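Protein F1 (Vaccinia virus ankara, PDB 4D2M) binds the BH3 segment of the pro-apoptotic protein Bim through a Bcl-2-like fold, and so probably restrains apoptosis of the infected cell. Local coordinates at residues Thr53-Asp56 and His57-Ala61; Val62-Tyr65 and Met66-Arg70; Asn105-Tyr108 and Asp109-Ser112; Lys157-Lys160 and Met161-Leu164. The protein carries 1 engineered substitution. All coordinates share one frame; numbering follows the deposited sequence.

Contact 1. Residues Thr53-Asp56 and His57-Ala61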
loop_
_atom_site.group_PDB
_atom_site.type_symbol
_atom_site.label_atom_id
_atom_site.label_comp_id
_atom_site.label_asym_id
_atom_site.label_seq_id
_atom_site.Cartn_x
_atom_site.Cartn_y
_atom_site.Cartn_z
ATOM N N THR A 53 11.390 -0.986 23.071
ATOM C CA THR A 53 12.544 -1.870 23.221
ATOM C C THR A 53 13.740 -1.332 22.450
ATOM O O THR A 53 13.603 -0.417 21.639
ATOM C CB THR A 53 12.240 -3.287 22.710
ATOM O OG1 THR A 53 11.991 -3.242 21.301
ATOM C CG2 THR A 53 11.032 -3.874 23.423
ATOM N N GLU A 54 14.911 -1.910 22.702
ATOM C CA GLU A 54 16.111 -1.576 21.943
ATOM C C GLU A 54 15.899 -1.863 20.460
ATOM O O GLU A 54 16.391 -1.135 19.598
ATOM C CB GLU A 54 17.314 -2.367 22.458
ATOM C CG GLU A 54 17.820 -1.928 23.823
ATOM C CD GLU A 54 18.543 -0.594 23.782
ATOM O OE1 GLU A 54 18.655 -0.005 22.686
ATOM O OE2 GLU A 54 19.002 -0.136 24.850
ATOM N N ARG A 55 15.162 -2.933 20.173
ATOM C CA ARG A 55 14.868 -3.313 18.796
ATOM C C ARG A 55 14.086 -2.212 18.087
ATOM O O ARG A 55 14.397 -1.857 16.952
ATOM C CB ARG A 55 14.089 -4.629 18.756
ATOM C CG ARG A 55 13.748 -5.099 17.346
ATOM C CD ARG A 55 13.404 -6.580 17.307
ATOM N NE ARG A 55 13.333 -7.092 15.937
ATOM C CZ ARG A 55 12.215 -7.212 15.222
ATOM N NH1 ARG A 55 11.037 -6.866 15.730
ATOM N NH2 ARG A 55 12.275 -7.689 13.985
ATOM N N ASP A 56 13.079 -1.668 18.765
ATOM C CA ASP A 56 12.282 -0.582 18.207
ATOM C C ASP A 56 13.157 0.624 17.877
ATOM O O ASP A 56 12.967 1.276 16.850
ATOM C CB ASP A 56 11.176 -0.168 19.180
ATOM C CG ASP A 56 10.107 -1.234 19.344
ATOM O OD1 ASP A 56 9.849 -1.978 18.375
ATOM O OD2 ASP A 56 9.522 -1.323 20.444
ATOM N N HIS A 57 14.115 0.915 18.753
ATOM C CA HIS A 57 15.038 2.025 18.538
ATOM C C HIS A 57 15.916 1.783 17.314
ATOM O O HIS A 57 16.053 2.655 16.457
ATOM C CB HIS A 57 15.921 2.243 19.766
ATOM C CG HIS A 57 15.247 2.988 20.876
ATOM N ND1 HIS A 57 15.227 4.365 20.943
ATOM C CD2 HIS A 57 14.582 2.548 21.970
ATOM C CE1 HIS A 57 14.574 4.741 22.028
ATOM N NE2 HIS A 57 14.172 3.657 22.669
ATOM N N VAL A 58 16.516 0.600 17.240
ATOM C CA VAL A 58 17.435 0.290 16.156
ATOM C C VAL A 58 16.653 0.246 14.851
ATOM O O VAL A 58 17.095 0.790 13.841
ATOM C CB VAL A 58 18.179 -1.044 16.405
ATOM C CG1 VAL A 58 19.106 -1.399 15.221
ATOM C CG2 VAL A 58 18.945 -0.973 17.745
ATOM N N MET A 59 15.476 -0.369 14.882
ATOM C CA MET A 59 14.630 -0.438 13.696
ATOM C C MET A 59 14.274 0.952 13.181
ATOM O O MET A 59 14.330 1.210 11.978
ATOM C CB MET A 59 13.347 -1.212 13.991
ATOM C CG MET A 59 13.458 -2.714 13.767
ATOM S SD MET A 59 11.861 -3.559 13.762
ATOM C CE MET A 59 11.003 -2.623 12.503
ATOM N N MET A 60 13.900 1.839 14.098
ATOM C CA MET A 60 13.607 3.225 13.755
ATOM C C MET A 60 14.823 3.886 13.115
ATOM O O MET A 60 14.693 4.669 12.175
ATOM C CB MET A 60 13.182 4.011 14.998
ATOM C CG MET A 60 12.892 5.485 14.737
ATOM S SD MET A 60 11.425 5.754 13.717
ATOM C CE MET A 60 10.131 5.536 14.935
ATOM N N ALA A 61 16.002 3.568 13.639
ATOM C CA ALA A 61 17.245 4.148 13.142
ATOM C C ALA A 61 17.542 3.688 11.717
ATOM O O ALA A 61 18.001 4.473 10.886
ATOM C CB ALA A 61 18.402 3.789 14.066
#

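Contact 2. Residues Val62-Tyr65 and Met66-Arg70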
loop_
_atom_site.group_PDB
_atom_site.type_symbol
_atom_site.label_atom_id
_atom_site.label_comp_id
_atom_site.label_asym_id
_atom_site.label_seq_id
_atom_site.Cartn_x
_atom_site.Cartn_y
_atom_site.Cartn_z
ATOM N N VAL A 62 17.282 2.414 11.443
ATOM C CA VAL A 62 17.501 1.857 10.113
ATOM C C VAL A 62 16.543 2.505 9.119
ATOM O O VAL A 62 16.962 2.941 8.044
ATOM C CB VAL A 62 17.323 0.316 10.112
ATOM C CG1 VAL A 62 17.362 -0.259 8.692
ATOM C CG2 VAL A 62 18.405 -0.336 10.959
ATOM N N ARG A 63 15.266 2.575 9.483
ATOM C CA ARG A 63 14.255 3.187 8.624
ATOM C C ARG A 63 14.599 4.634 8.288
ATOM O O ARG A 63 14.447 5.065 7.146
ATOM C CB ARG A 63 12.880 3.151 9.289
ATOM C CG ARG A 63 12.224 1.787 9.350
ATOM C CD ARG A 63 10.743 1.956 9.633
ATOM N NE ARG A 63 10.088 0.713 10.035
ATOM C CZ ARG A 63 9.529 0.494 11.225
ATOM N NH1 ARG A 63 9.525 1.426 12.173
ATOM N NH2 ARG A 63 8.960 -0.677 11.469
ATOM N N TYR A 64 15.043 5.384 9.290
ATOM C CA TYR A 64 15.378 6.789 9.092
ATOM C C TYR A 64 16.539 6.920 8.116
ATOM O O TYR A 64 16.505 7.746 7.206
ATOM C CB TYR A 64 15.729 7.467 10.421
ATOM C CG TYR A 64 15.963 8.957 10.280
ATOM C CD1 TYR A 64 17.212 9.457 9.932
ATOM C CD2 TYR A 64 14.930 9.861 10.475
ATOM C CE1 TYR A 64 17.424 10.818 9.792
ATOM C CE2 TYR A 64 15.133 11.223 10.340
ATOM C CZ TYR A 64 16.377 11.694 9.998
ATOM O OH TYR A 64 16.568 13.048 9.865
ATOM N N TYR A 65 17.563 6.096 8.309
ATOM C CA TYR A 65 18.744 6.132 7.456
ATOM C C TYR A 65 18.393 5.849 6.005
ATOM O O TYR A 65 18.859 6.539 5.101
ATOM C CB TYR A 65 19.788 5.125 7.939
ATOM C CG TYR A 65 20.984 5.008 7.021
ATOM C CD1 TYR A 65 21.959 5.996 6.994
ATOM C CD2 TYR A 65 21.144 3.908 6.189
ATOM C CE1 TYR A 65 23.055 5.895 6.159
ATOM C CE2 TYR A 65 22.236 3.797 5.351
ATOM C CZ TYR A 65 23.189 4.791 5.340
ATOM O OH TYR A 65 24.278 4.677 4.506
ATOM N N MET A 66 17.567 4.830 5.787
ATOM C CA MET A 66 17.169 4.452 4.438
ATOM C C MET A 66 16.418 5.591 3.759
ATOM O O MET A 66 16.709 5.944 2.617
ATOM C CB MET A 66 16.302 3.190 4.471
ATOM C CG MET A 66 17.065 1.931 4.853
ATOM S SD MET A 66 16.010 0.471 4.967
ATOM C CE MET A 66 17.242 -0.806 5.205
ATOM N N SER A 67 15.459 6.170 4.469
ATOM C CA SER A 67 14.617 7.219 3.906
ATOM C C SER A 67 15.399 8.514 3.705
ATOM O O SER A 67 15.237 9.197 2.696
ATOM C CB SER A 67 13.408 7.473 4.807
ATOM O OG SER A 67 12.554 6.343 4.851
ATOM N N LYS A 68 16.246 8.848 4.672
ATOM C CA LYS A 68 17.059 10.054 4.588
ATOM C C LYS A 68 18.025 9.954 3.413
ATOM O O LYS A 68 18.190 10.909 2.652
ATOM C CB LYS A 68 17.820 10.276 5.898
ATOM C CG LYS A 68 18.688 11.531 5.930
ATOM C CD LYS A 68 17.874 12.788 5.675
ATOM C CE LYS A 68 18.569 14.025 6.225
ATOM N NZ LYS A 68 19.982 14.139 5.768
ATOM N N GLN A 69 18.650 8.790 3.266
ATOM C CA GLN A 69 19.565 8.537 2.160
ATOM C C GLN A 69 18.856 8.673 0.818
ATOM O O GLN A 69 19.407 9.235 -0.130
ATOM C CB GLN A 69 20.182 7.141 2.280
ATOM C CG GLN A 69 21.307 7.048 3.289
ATOM C CD GLN A 69 22.533 7.830 2.863
ATOM O OE1 GLN A 69 23.011 7.694 1.737
ATOM N NE2 GLN A 69 23.041 8.663 3.758
ATOM N N ARG A 70 17.639 8.149 0.741
ATOM C CA ARG A 70 16.851 8.248 -0.479
ATOM C C ARG A 70 16.573 9.702 -0.837
ATOM O O ARG A 70 16.725 10.108 -1.990
ATOM C CB ARG A 70 15.532 7.498 -0.334
ATOM C CG ARG A 70 14.549 7.790 -1.455
ATOM C CD ARG A 70 13.232 7.112 -1.205
ATOM N NE ARG A 70 12.182 7.643 -2.068
ATOM C CZ ARG A 70 12.100 7.402 -3.372
ATOM N NH1 ARG A 70 13.013 6.644 -3.965
ATOM N NH2 ARG A 70 11.112 7.923 -4.087
#

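Contact 3. Residues Asn105-Tyr108 and Asp109-Ser112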
loop_
_atom_site.group_PDB
_atom_site.type_symbol
_atom_site.label_atom_id
_atom_site.label_comp_id
_atom_site.label_asym_id
_atom_site.label_seq_id
_atom_site.Cartn_x
_atom_site.Cartn_y
_atom_site.Cartn_z
ATOM N N ASN A 105 -3.096 23.057 14.202
ATOM C CA ASN A 105 -3.215 22.130 15.324
ATOM C C ASN A 105 -4.659 21.699 15.571
ATOM O O ASN A 105 -4.949 20.511 15.696
ATOM C CB ASN A 105 -2.647 22.757 16.603
ATOM C CG ASN A 105 -1.146 22.978 16.532
ATOM O OD1 ASN A 105 -0.459 22.389 15.697
ATOM N ND2 ASN A 105 -0.628 23.822 17.418
ATOM N N ILE A 106 -5.560 22.671 15.650
ATOM C CA ILE A 106 -6.963 22.381 15.933
ATOM C C ILE A 106 -7.632 21.671 14.753
ATOM O O ILE A 106 -8.585 20.914 14.940
ATOM C CB ILE A 106 -7.751 23.671 16.308
ATOM C CG1 ILE A 106 -7.562 24.779 15.257
ATOM C CG2 ILE A 106 -7.337 24.124 17.710
ATOM C CD1 ILE A 106 -7.637 26.205 15.812
ATOM N N MET A 107 -7.124 21.886 13.545
ATOM C CA MET A 107 -7.645 21.179 12.381
ATOM C C MET A 107 -7.160 19.731 12.357
ATOM O O MET A 107 -7.833 18.857 11.810
ATOM C CB MET A 107 -7.248 21.897 11.093
ATOM C CG MET A 107 -8.081 23.141 10.831
ATOM S SD MET A 107 -7.291 24.296 9.700
ATOM C CE MET A 107 -7.553 23.468 8.144
ATOM N N TYR A 108 -6.002 19.473 12.957
ATOM C CA TYR A 108 -5.531 18.102 13.103
ATOM C C TYR A 108 -6.441 17.338 14.056
ATOM O O TYR A 108 -6.747 16.167 13.829
ATOM C CB TYR A 108 -4.092 18.053 13.615
ATOM C CG TYR A 108 -3.701 16.682 14.120
ATOM C CD1 TYR A 108 -3.408 15.654 13.234
ATOM C CD2 TYR A 108 -3.641 16.411 15.481
ATOM C CE1 TYR A 108 -3.059 14.399 13.686
ATOM C CE2 TYR A 108 -3.289 15.156 15.944
ATOM C CZ TYR A 108 -3.000 14.154 15.042
ATOM O OH TYR A 108 -2.650 12.901 15.491
ATOM N N ASP A 109 -6.865 18.009 15.122
ATOM C CA ASP A 109 -7.752 17.404 16.109
ATOM C C ASP A 109 -9.048 16.941 15.451
ATOM O O ASP A 109 -9.628 15.931 15.847
ATOM C CB ASP A 109 -8.057 18.391 17.239
ATOM C CG ASP A 109 -6.829 18.739 18.063
ATOM O OD1 ASP A 109 -5.867 17.943 18.077
ATOM O OD2 ASP A 109 -6.830 19.812 18.704
ATOM N N MET A 110 -9.496 17.682 14.442
ATOM C CA MET A 110 -10.675 17.294 13.678
ATOM C C MET A 110 -10.364 16.103 12.781
ATOM O O MET A 110 -11.222 15.256 12.548
ATOM C CB MET A 110 -11.184 18.461 12.831
ATOM C CG MET A 110 -11.796 19.591 13.638
ATOM S SD MET A 110 -12.585 20.836 12.611
ATOM C CE MET A 110 -11.142 21.547 11.825
ATOM N N ALA A 111 -9.133 16.048 12.280
ATOM C CA ALA A 111 -8.720 14.985 11.371
ATOM C C ALA A 111 -8.495 13.672 12.113
ATOM O O ALA A 111 -8.593 12.596 11.524
ATOM C CB ALA A 111 -7.459 15.388 10.626
ATOM N N SER A 112 -8.193 13.762 13.405
ATOM C CA SER A 112 -7.975 12.572 14.218
ATOM C C SER A 112 -9.308 11.928 14.599
ATOM O O SER A 112 -9.342 10.894 15.266
ATOM C CB SER A 112 -7.174 12.921 15.474
ATOM O OG SER A 112 -7.886 13.824 16.298
#

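Contact 4. Residues Lys157-Lys160 and Met161-Leu164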
loop_
_atom_site.group_PDB
_atom_site.type_symbol
_atom_site.label_atom_id
_atom_site.label_comp_id
_atom_site.label_asym_id
_atom_site.label_seq_id
_atom_site.Cartn_x
_atom_site.Cartn_y
_atom_site.Cartn_z
ATOM N N LYS A 157 1.138 4.739 5.169
ATOM C CA LYS A 157 -0.072 5.547 5.060
ATOM C C LYS A 157 0.272 7.010 4.814
ATOM O O LYS A 157 -0.442 7.718 4.103
ATOM C CB LYS A 157 -0.922 5.416 6.323
ATOM C CG LYS A 157 -1.664 4.099 6.430
ATOM C CD LYS A 157 -2.252 3.910 7.818
ATOM C CE LYS A 157 -3.320 2.827 7.834
ATOM N NZ LYS A 157 -3.721 2.463 9.221
ATOM N N THR A 158 1.372 7.461 5.404
ATOM C CA THR A 158 1.794 8.844 5.242
ATOM C C THR A 158 2.204 9.137 3.804
ATOM O O THR A 158 1.779 10.139 3.227
ATOM C CB THR A 158 2.969 9.192 6.164
ATOM O OG1 THR A 158 2.661 8.809 7.509
ATOM C CG2 THR A 158 3.236 10.678 6.119
ATOM N N ILE A 159 3.037 8.274 3.228
ATOM C CA ILE A 159 3.541 8.512 1.880
ATOM C C ILE A 159 2.414 8.369 0.865
ATOM O O ILE A 159 2.406 9.053 -0.159
ATOM C CB ILE A 159 4.710 7.558 1.521
ATOM C CG1 ILE A 159 5.342 7.952 0.180
ATOM C CG2 ILE A 159 4.252 6.107 1.479
ATOM C CD1 ILE A 159 5.994 9.336 0.171
ATOM N N LYS A 160 1.465 7.484 1.158
ATOM C CA LYS A 160 0.255 7.364 0.355
ATOM C C LYS A 160 -0.512 8.680 0.339
ATOM O O LYS A 160 -0.988 9.120 -0.706
ATOM C CB LYS A 160 -0.655 6.259 0.894
ATOM C CG LYS A 160 -0.293 4.847 0.468
ATOM C CD LYS A 160 -1.432 3.897 0.819
ATOM C CE LYS A 160 -0.949 2.483 1.068
ATOM N NZ LYS A 160 -1.967 1.677 1.799
ATOM N N MET A 161 -0.637 9.292 1.513
ATOM C CA MET A 161 -1.360 10.550 1.651
ATOM C C MET A 161 -0.669 11.658 0.867
ATOM O O MET A 161 -1.318 12.415 0.146
ATOM C CB MET A 161 -1.475 10.943 3.128
ATOM C CG MET A 161 -2.113 12.307 3.370
ATOM S SD MET A 161 -2.202 12.721 5.122
ATOM C CE MET A 161 -0.464 12.837 5.547
ATOM N N PHE A 162 0.650 11.753 1.021
ATOM C CA PHE A 162 1.438 12.752 0.302
ATOM C C PHE A 162 1.248 12.611 -1.205
ATOM O O PHE A 162 1.006 13.593 -1.906
ATOM C CB PHE A 162 2.928 12.622 0.642
ATOM C CG PHE A 162 3.279 13.013 2.057
ATOM C CD1 PHE A 162 2.390 13.719 2.853
ATOM C CD2 PHE A 162 4.517 12.679 2.584
ATOM C CE1 PHE A 162 2.730 14.080 4.148
ATOM C CE2 PHE A 162 4.860 13.038 3.875
ATOM C CZ PHE A 162 3.968 13.738 4.657
ATOM N N THR A 163 1.351 11.379 -1.693
ATOM C CA THR A 163 1.285 11.114 -3.124
ATOM C C THR A 163 -0.071 11.529 -3.685
ATOM O O THR A 163 -0.142 12.291 -4.648
ATOM C CB THR A 163 1.546 9.627 -3.417
ATOM O OG1 THR A 163 2.831 9.267 -2.895
ATOM C CG2 THR A 163 1.515 9.347 -4.916
ATOM N N LEU A 164 -1.141 11.047 -3.062
ATOM C CA LEU A 164 -2.493 11.380 -3.489
ATOM C C LEU A 164 -2.744 12.887 -3.473
ATOM O O LEU A 164 -3.124 13.470 -4.487
ATOM C CB LEU A 164 -3.517 10.673 -2.597
ATOM C CG LEU A 164 -4.980 11.089 -2.757
ATOM C CD1 LEU A 164 -5.424 11.001 -4.208
ATOM C CD2 LEU A 164 -5.873 10.223 -1.874
#

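Contact 1. Residues Thr53-Asp56 and His57-Ala61
M59 and R55 meet one turn apart along the helix: the sulfur of M59 sits over the centre of one face of the R55 guanidinium, with M59 SD 3.9 Å from R55 CZ. R55 runs nearly straight from CG to NE, while M59 bends at its last torsion (chi3 55°), and the two chains cross at a slant with sulfur above a flat cation.

The second kind of contact is the capping box at the start of helix 54-77. T53 is the N-cap; its OG1 accepts the D56 backbone N at 3.2 Å. In return D56 OD2 accepts the T53 backbone N, also at 3.2 Å and close to straight (169°), although that N lies above the carboxylate plane. Each side chain thus accepts the other's backbone N-H, satisfying two N-H groups at the helix start.

The helical ladder then takes over. M59 N to R55 O, at 2.8 Å, is the shortest of its four rungs, and H57 N to T53 O is longer at 3.2 Å. T53 O also meets the H57 ring at its edge, 3.1 Å from H57 CD2, because chi1 of -79° swings the imidazole back beside its own N.

The polar ends look outward to two other copies of the protein. E54 forms a salt bridge with K81 and a hydrogen bond with Y85, and H57 ND1 bonds T82, all on helix 80-99 of the second subunit; R55 NE bonds the C170 carbonyl of that subunit, and R55 NH2 forms a salt bridge with D120, on helix 118-131 of the third. Within its own chain, M60 of helix 54-77 packs on I47, L51 and M153.

Contact 2. Residues Val62-Tyr65 and Met66-Arg70
K68 N donates to Y64 O at 2.8 Å, the shortest backbone bond in this part of helix 54-77. This is the first helix of the modelled Bcl-2-like fold, and it lies against the second subunit, consistent with a domain-swapped dimer. The side chains of the same pair run alongside each other, K68 CB 4.0 Å from Y64 CE1.

Y65 and Q69 are more intimately joined. In Q69, chi1 of -78° sets CG over one face of the Y65 ring, Q69 CG lying 3.7 Å from the centroid in a CH-pi contact. The bend at chi2 (-68°) then carries the amide back along the ring, its plane tilted 27° from that of the ring. The polar ends of both are held by the partner chain: Y65 OH bonds D94, and Q69 OE1 bonds R150, each of the second subunit.

On another side, M66 reaches back with an extended chain and lies flank to flank with V62. C170 of the second subunit packs on V62, and the ring of Y75 of that subunit meets the Y64 ring with the planes at about 45°. The methyl contact between V62 and M66 is close, with V62 CG1 3.5 Å from M66 CE.

Contact 3. Residues Asn105-Tyr108 and Asp109-Ser112
M110 curls back onto M107, and this is the main apolar contact here. M110 bends at chi3 (-69°), bringing its CE to 3.6 Å from M107 CG and equally near M107 CA, the methyl lying against the base of that side chain.

Flat groups meet less closely. The D109 side chain crosses that of Y108 at about a right angle, with D109 OD1 3.7 Å from Y108 CD2 and the carboxylate and ring planes 60° apart. R151 forms a cation-pi contact with the Y108 ring.

In this Bcl-2-like fold, helix 101-111 borders the groove for BH3 peptides: apolar side chains of the bound peptide pack on M107 and A111, an aromatic one on M110. F144 and L148 of helix 135-150 touch the helix from within the same chain.

The backbone bonds show the helix running out. D109 N still donates to N105 O at 3.2 Å, but M110 N bonds I106 O and M107 O only weakly. A111 N is shared between M107 O, at 3.1 Å, and a weak, strongly bent bond to Y108 O. S112 N reaches Y108 O at 2.8 Å, and S112 OG donates to D109 O, also at 2.8 Å, from above the carbonyl plane.

Contact 4. Residues Lys157-Lys160 and Met161-Leu164
With chi1 of -51°, T158 keeps OG1 beside its own N and puts CG2 anti to that N, while F162 turns its ring back beside its own N (chi1 -69°). The two side chains then leave the helix in one direction. T158 CG2 ends over a face of the F162 ring, 3.9 Å from the centroid, a CH-pi contact whose closest touch is to F162 CZ at 3.5 Å. The T158 carbonyl joins in at the other end of the ring: its O stands over the face near the rim, 3.4 Å from F162 CG, while accepting the F162 backbone N at 3.0 Å. T158 OG1 is occupied elsewhere, bonded to N154 O.

At the next carbonyl, I159 O is gripped twice by a single residue. T163 OG1 donates to it at 2.8 Å and T163 N at 3.0 Å, reaching it from opposite faces of the carbonyl plane. The hydroxyl of this buried threonine is thus spent on its own helix. The next rung, L164 N to K160 O, is almost straight at 173°. I159 CD1 adds a looser apolar touch to F162 CD2, at 4.4 Å.

Helix 155-169 is held on several sides. M161 and L164 pack on V118 and N122 of helix 118-131, M161 and F162 on L148 and I145 of helix 135-150. From the second subunit, M66 meets F162, R70 meets T158 and I159 meets its own counterpart; Y119 of the fourth subunit touches T163 and L164. The helix therefore lies both in the helical bundle of its own chain and at the joins between subunits.

Overall arrangement
All four contacts follow one another along an almost wholly helical chain of the M11L-like family, related to Bcl-2. Contacts 1 and 2 are consecutive pieces of helix 54-77, their centres about 14 Å apart and both touching the second subunit. Contact 3 closes helix 101-111, at the bound peptide. Contact 4, on helix 155-169, has its centre about 8 Å from that of the chain; its nearest atoms stay about 7 Å from contact 2 and about 8 Å from contact 3. Within the chain, contact 3 stays about 17 Å from contact 2 at the nearest atoms, while contacts 1 and 2 lie on a helix that packs on the second subunit, consistent with a role in subunit association.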